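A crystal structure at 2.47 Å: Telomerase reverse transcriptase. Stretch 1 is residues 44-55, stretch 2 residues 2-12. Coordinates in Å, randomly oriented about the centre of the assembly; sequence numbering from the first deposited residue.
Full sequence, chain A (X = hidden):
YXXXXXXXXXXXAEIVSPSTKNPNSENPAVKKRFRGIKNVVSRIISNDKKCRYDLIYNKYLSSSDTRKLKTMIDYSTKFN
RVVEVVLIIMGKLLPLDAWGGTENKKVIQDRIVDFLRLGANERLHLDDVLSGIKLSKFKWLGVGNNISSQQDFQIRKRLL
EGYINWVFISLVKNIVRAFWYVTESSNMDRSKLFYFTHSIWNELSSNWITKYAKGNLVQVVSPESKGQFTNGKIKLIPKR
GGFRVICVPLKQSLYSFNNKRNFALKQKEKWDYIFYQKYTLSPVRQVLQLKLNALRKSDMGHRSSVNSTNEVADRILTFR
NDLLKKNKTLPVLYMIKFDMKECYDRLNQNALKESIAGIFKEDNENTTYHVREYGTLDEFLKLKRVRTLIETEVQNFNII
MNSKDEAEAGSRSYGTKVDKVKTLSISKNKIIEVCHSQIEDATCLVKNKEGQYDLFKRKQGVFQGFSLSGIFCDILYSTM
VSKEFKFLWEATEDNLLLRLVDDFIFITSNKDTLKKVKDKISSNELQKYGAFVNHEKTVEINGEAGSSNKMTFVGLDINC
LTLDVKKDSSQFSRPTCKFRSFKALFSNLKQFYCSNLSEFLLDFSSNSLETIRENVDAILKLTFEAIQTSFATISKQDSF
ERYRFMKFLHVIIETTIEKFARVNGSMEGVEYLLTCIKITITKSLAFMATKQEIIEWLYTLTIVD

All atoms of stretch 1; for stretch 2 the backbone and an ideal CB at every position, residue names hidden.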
# COMPACT_ATOMS: atom_id res chain seq x y z
N ILE A 44 -27.71 19.51 16.51
CA ILE A 44 -27.18 18.55 15.55
C ILE A 44 -27.60 17.14 15.94
O ILE A 44 -28.09 16.37 15.10
CB ILE A 44 -25.65 18.67 15.45
CG1 ILE A 44 -25.27 20.02 14.83
CG2 ILE A 44 -25.08 17.52 14.64
CD1 ILE A 44 -23.78 20.25 14.74
N ILE A 45 -27.44 16.79 17.22
CA ILE A 45 -27.85 15.46 17.68
C ILE A 45 -29.35 15.28 17.51
O ILE A 45 -29.82 14.18 17.16
CB ILE A 45 -27.40 15.25 19.14
CG1 ILE A 45 -25.87 15.19 19.22
CG2 ILE A 45 -27.99 13.98 19.71
CD1 ILE A 45 -25.34 14.89 20.60
N SER A 46 -30.13 16.34 17.72
CA SER A 46 -31.57 16.23 17.56
C SER A 46 -31.94 15.97 16.10
O SER A 46 -32.80 15.13 15.82
CB SER A 46 -32.26 17.50 18.06
OG SER A 46 -32.03 18.59 17.19
N ASN A 47 -31.30 16.68 15.17
CA ASN A 47 -31.56 16.43 13.76
C ASN A 47 -31.16 15.01 13.38
O ASN A 47 -31.82 14.39 12.53
CB ASN A 47 -30.82 17.44 12.90
CG ASN A 47 -31.37 18.84 13.05
OD1 ASN A 47 -32.57 19.02 13.30
ND2 ASN A 47 -30.52 19.85 12.89
N ASP A 48 -30.12 14.48 14.01
CA ASP A 48 -29.67 13.12 13.72
C ASP A 48 -30.75 12.10 14.04
O ASP A 48 -30.95 11.13 13.30
CB ASP A 48 -28.39 12.82 14.51
CG ASP A 48 -27.85 11.44 14.25
OD1 ASP A 48 -28.11 10.89 13.16
OD2 ASP A 48 -27.16 10.90 15.14
N LYS A 49 -31.48 12.29 15.15
CA LYS A 49 -32.44 11.28 15.57
C LYS A 49 -33.69 11.28 14.70
O LYS A 49 -34.31 10.22 14.51
CB LYS A 49 -32.81 11.49 17.04
CG LYS A 49 -31.62 11.64 17.98
CD LYS A 49 -30.56 10.57 17.74
CE LYS A 49 -29.27 10.91 18.48
NZ LYS A 49 -28.15 9.98 18.19
N LYS A 50 -34.09 12.44 14.17
CA LYS A 50 -35.28 12.54 13.34
C LYS A 50 -34.98 12.57 11.85
O LYS A 50 -35.92 12.62 11.05
CB LYS A 50 -36.10 13.78 13.74
CG LYS A 50 -35.39 15.10 13.53
CD LYS A 50 -36.30 16.28 13.87
CE LYS A 50 -35.58 17.61 13.70
NZ LYS A 50 -35.09 17.82 12.30
N CYS A 51 -33.71 12.56 11.46
CA CYS A 51 -33.35 12.49 10.05
C CYS A 51 -33.76 11.14 9.47
O CYS A 51 -33.44 10.09 10.03
CB CYS A 51 -31.84 12.71 9.87
SG CYS A 51 -31.25 12.83 8.16
N ARG A 52 -34.50 11.17 8.37
CA ARG A 52 -34.96 9.95 7.70
C ARG A 52 -33.83 9.45 6.81
O ARG A 52 -33.75 9.77 5.62
CB ARG A 52 -36.23 10.21 6.91
CG ARG A 52 -37.50 9.72 7.60
CD ARG A 52 -37.44 8.22 7.80
NE ARG A 52 -38.64 7.69 8.46
CZ ARG A 52 -38.83 6.41 8.72
NH1 ARG A 52 -37.91 5.51 8.38
NH2 ARG A 52 -39.94 6.01 9.32
N TYR A 53 -32.94 8.63 7.39
CA TYR A 53 -31.77 8.19 6.65
C TYR A 53 -32.15 7.21 5.55
O TYR A 53 -31.73 7.36 4.39
CB TYR A 53 -30.75 7.56 7.60
CG TYR A 53 -30.03 8.58 8.45
CD1 TYR A 53 -29.09 9.43 7.89
CD2 TYR A 53 -30.28 8.69 9.82
CE1 TYR A 53 -28.42 10.37 8.66
CE2 TYR A 53 -29.61 9.62 10.59
CZ TYR A 53 -28.69 10.46 10.01
OH TYR A 53 -28.02 11.39 10.77
N ASP A 54 -32.97 6.21 5.87
CA ASP A 54 -33.30 5.18 4.90
C ASP A 54 -34.29 5.65 3.84
O ASP A 54 -34.55 4.90 2.90
CB ASP A 54 -33.83 3.93 5.62
CG ASP A 54 -32.71 3.14 6.29
OD1 ASP A 54 -32.38 3.43 7.46
OD2 ASP A 54 -32.15 2.23 5.64
N LEU A 55 -34.82 6.86 3.96
CA LEU A 55 -35.55 7.44 2.84
C LEU A 55 -34.60 8.16 1.88
O LEU A 55 -34.81 8.12 0.66
CB LEU A 55 -36.62 8.41 3.34
CG LEU A 55 -38.03 7.85 3.53
CD1 LEU A 55 -38.62 7.41 2.20
CD2 LEU A 55 -38.04 6.70 4.53
N UNK A 2 -29.02 7.96 13.98
CA UNK A 2 -28.13 6.81 14.13
C UNK A 2 -26.77 7.05 13.47
O UNK A 2 -26.13 6.12 12.98
CB UNK A 2 -28.78 5.56 13.53
N UNK A 3 -26.34 8.31 13.46
CA UNK A 3 -25.02 8.69 12.99
C UNK A 3 -24.12 9.13 14.14
O UNK A 3 -22.93 8.83 14.16
CB UNK A 3 -25.13 9.81 11.95
N UNK A 4 -24.69 9.85 15.11
CA UNK A 4 -24.00 10.25 16.33
C UNK A 4 -24.43 9.30 17.43
O UNK A 4 -25.60 9.31 17.85
CB UNK A 4 -24.30 11.70 16.70
N UNK A 5 -23.50 8.49 17.93
CA UNK A 5 -23.77 7.54 19.00
C UNK A 5 -23.06 7.96 20.29
O UNK A 5 -22.55 7.13 21.04
CB UNK A 5 -23.33 6.13 18.59
N UNK A 6 -23.01 9.27 20.53
CA UNK A 6 -22.58 9.84 21.79
C UNK A 6 -23.56 10.94 22.17
O UNK A 6 -24.28 11.48 21.32
CB UNK A 6 -21.15 10.37 21.70
N UNK A 7 -23.62 11.26 23.46
CA UNK A 7 -24.56 12.27 23.93
C UNK A 7 -23.93 13.66 23.86
O UNK A 7 -22.76 13.82 23.51
CB UNK A 7 -25.01 11.96 25.36
N UNK A 8 -24.73 14.68 24.18
CA UNK A 8 -24.22 16.05 24.17
C UNK A 8 -23.08 16.20 25.17
O UNK A 8 -22.12 16.95 24.92
CB UNK A 8 -25.34 17.04 24.49
N UNK A 9 -23.16 15.50 26.30
CA UNK A 9 -22.11 15.58 27.30
C UNK A 9 -20.78 15.08 26.76
O UNK A 9 -19.73 15.67 27.04
CB UNK A 9 -22.50 14.78 28.54
N UNK A 10 -20.81 14.00 25.98
CA UNK A 10 -19.57 13.43 25.45
C UNK A 10 -19.01 14.24 24.29
O UNK A 10 -17.79 14.42 24.20
CB UNK A 10 -19.81 11.99 25.00
N UNK A 11 -19.87 14.75 23.41
CA UNK A 11 -19.39 15.54 22.28
C UNK A 11 -18.78 16.85 22.76
O UNK A 11 -17.71 17.26 22.31
CB UNK A 11 -20.53 15.82 21.30
N UNK A 12 -19.46 17.52 23.69
CA UNK A 12 -18.92 18.76 24.24
C UNK A 12 -17.62 18.49 24.99
O UNK A 12 -16.74 19.36 25.04
CB UNK A 12 -19.94 19.43 25.17

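At position 2 the CA-to-CB bond points away from stretch 1, and the ideal CB lies 5.1 Å from Y53 CD2, so a side chain long enough to come back toward stretch 1 could add contact with the ring. The backbone N donates to D48 OD1 at 3.2 Å whatever the side chain, and a long chain with an aliphatic stem, charged or polar at its tip, would suit. The residue is E2. Its CG lies 3.9 Å from Y53 CD2. Its OE2 comes to 3.9 Å from D54 OD1, a close pair of like charges.

Position 3 points toward stretch 1, its ideal CB 3.4 Å from D48 OD1 and 3.5 Å from Y53 OH. Those oxygens are already engaged: Y53 OH donates to D48 OD1 over a very short 2.4 Å, and the backbone N of position 3 bonds to D48 OD1 at 3.1 Å and to D48 OD2 at 3.2 Å. An apolar side chain able to lie beside the tyrosine is reasonable; Val, Leu, Ile or Met could serve. It is I3, whose CG1 packs 3.4 Å from Y53 CZ.

Position 4 also faces stretch 1. Its N donates to D48 OD2 at 2.7 Å, so one carboxylate collects the amides of three successive residues, while K49 NZ sits 2.7 Å from the carbonyl O of position 4. With the D48 carboxylate served by backbone amides, the side chain is free to reach the aliphatic surface of I44 and I45, which calls for Ile, Leu or Met. The residue is I4: with chi2 at t, its CD1 extends to 3.7 Å from I44 CG2 and 3.9 Å from I45 CG1.

Positions 5, 6 and 7 point away, and stretch 1 sets little demand on their side chains. Polar or charged residues of many kinds would suit 5; R5 makes no contact. At 6 the backbone matters more, because its O lies 3.6 Å from I45 CD1; many side chains would be tolerated, a beta-branched one being compatible with the extended backbone, and the residue is T6. Position 7 directly precedes a helix, where Ser, Thr, Asp or Asn can cap free amides. N7 does so, its OD1 accepting from the N of position 10 at 2.6 Å.

Position 8 points sideways, its ideal CB 4.4 Å from I45 CD1. A modest apolar residue fits, and V8 brings CG2 to 3.8 Å from I45 CD1. Position 11, one helical turn on, points toward the same methyl and favours another aliphatic; V11 CG2 stops 4.4 Å from I45 CD1, a looser touch.

Positions 9, 10 and 12 meet nothing of stretch 1, which therefore cannot select among helix-compatible residues; they are Q9, E10 and L12.

Stretch 2, residues 2-12: EIIRTNVQEVL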
# COMPACT_ATOMS: atom_id res chain seq x y z
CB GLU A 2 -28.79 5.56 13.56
CG GLU A 2 -29.30 5.72 12.14
CD GLU A 2 -30.09 4.52 11.68
OE1 GLU A 2 -30.76 3.89 12.53
OE2 GLU A 2 -30.04 4.21 10.47
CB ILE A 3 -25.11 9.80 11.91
CG1 ILE A 3 -25.56 9.20 10.57
CG2 ILE A 3 -23.79 10.53 11.75
CD1 ILE A 3 -24.59 8.20 9.99
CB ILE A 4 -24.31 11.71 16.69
CG1 ILE A 4 -24.20 12.59 15.44
CG2 ILE A 4 -23.41 12.21 17.81
CD1 ILE A 4 -24.61 14.03 15.67
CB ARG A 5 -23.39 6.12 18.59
CG ARG A 5 -24.56 5.33 17.97
CD ARG A 5 -24.11 4.34 16.89
NE ARG A 5 -23.43 5.02 15.79
CZ ARG A 5 -23.05 4.43 14.65
NH1 ARG A 5 -23.29 3.14 14.46
NH2 ARG A 5 -22.44 5.14 13.71
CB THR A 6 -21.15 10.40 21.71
OG1 THR A 6 -21.03 11.26 20.56
CG2 THR A 6 -20.13 9.28 21.58
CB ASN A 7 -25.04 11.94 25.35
CG ASN A 7 -23.90 11.79 26.34
OD1 ASN A 7 -22.81 12.31 26.15
ND2 ASN A 7 -24.16 11.06 27.43
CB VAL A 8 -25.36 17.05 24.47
CG1 VAL A 8 -24.88 18.48 24.26
CG2 VAL A 8 -26.58 16.75 23.62
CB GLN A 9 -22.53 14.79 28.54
CG GLN A 9 -21.51 14.79 29.67
CD GLN A 9 -21.96 13.94 30.84
OE1 GLN A 9 -22.95 13.20 30.76
NE2 GLN A 9 -21.24 14.03 31.95
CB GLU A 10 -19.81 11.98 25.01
CG GLU A 10 -19.89 10.99 26.17
CD GLU A 10 -20.72 9.76 25.83
OE1 GLU A 10 -21.68 9.46 26.58
OE2 GLU A 10 -20.42 9.09 24.81
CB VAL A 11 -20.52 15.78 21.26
CG1 VAL A 11 -20.06 16.74 20.18
CG2 VAL A 11 -20.98 14.47 20.65
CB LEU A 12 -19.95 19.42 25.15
CG LEU A 12 -19.63 20.81 25.71
CD1 LEU A 12 -20.77 21.77 25.44
CD2 LEU A 12 -19.34 20.72 27.20
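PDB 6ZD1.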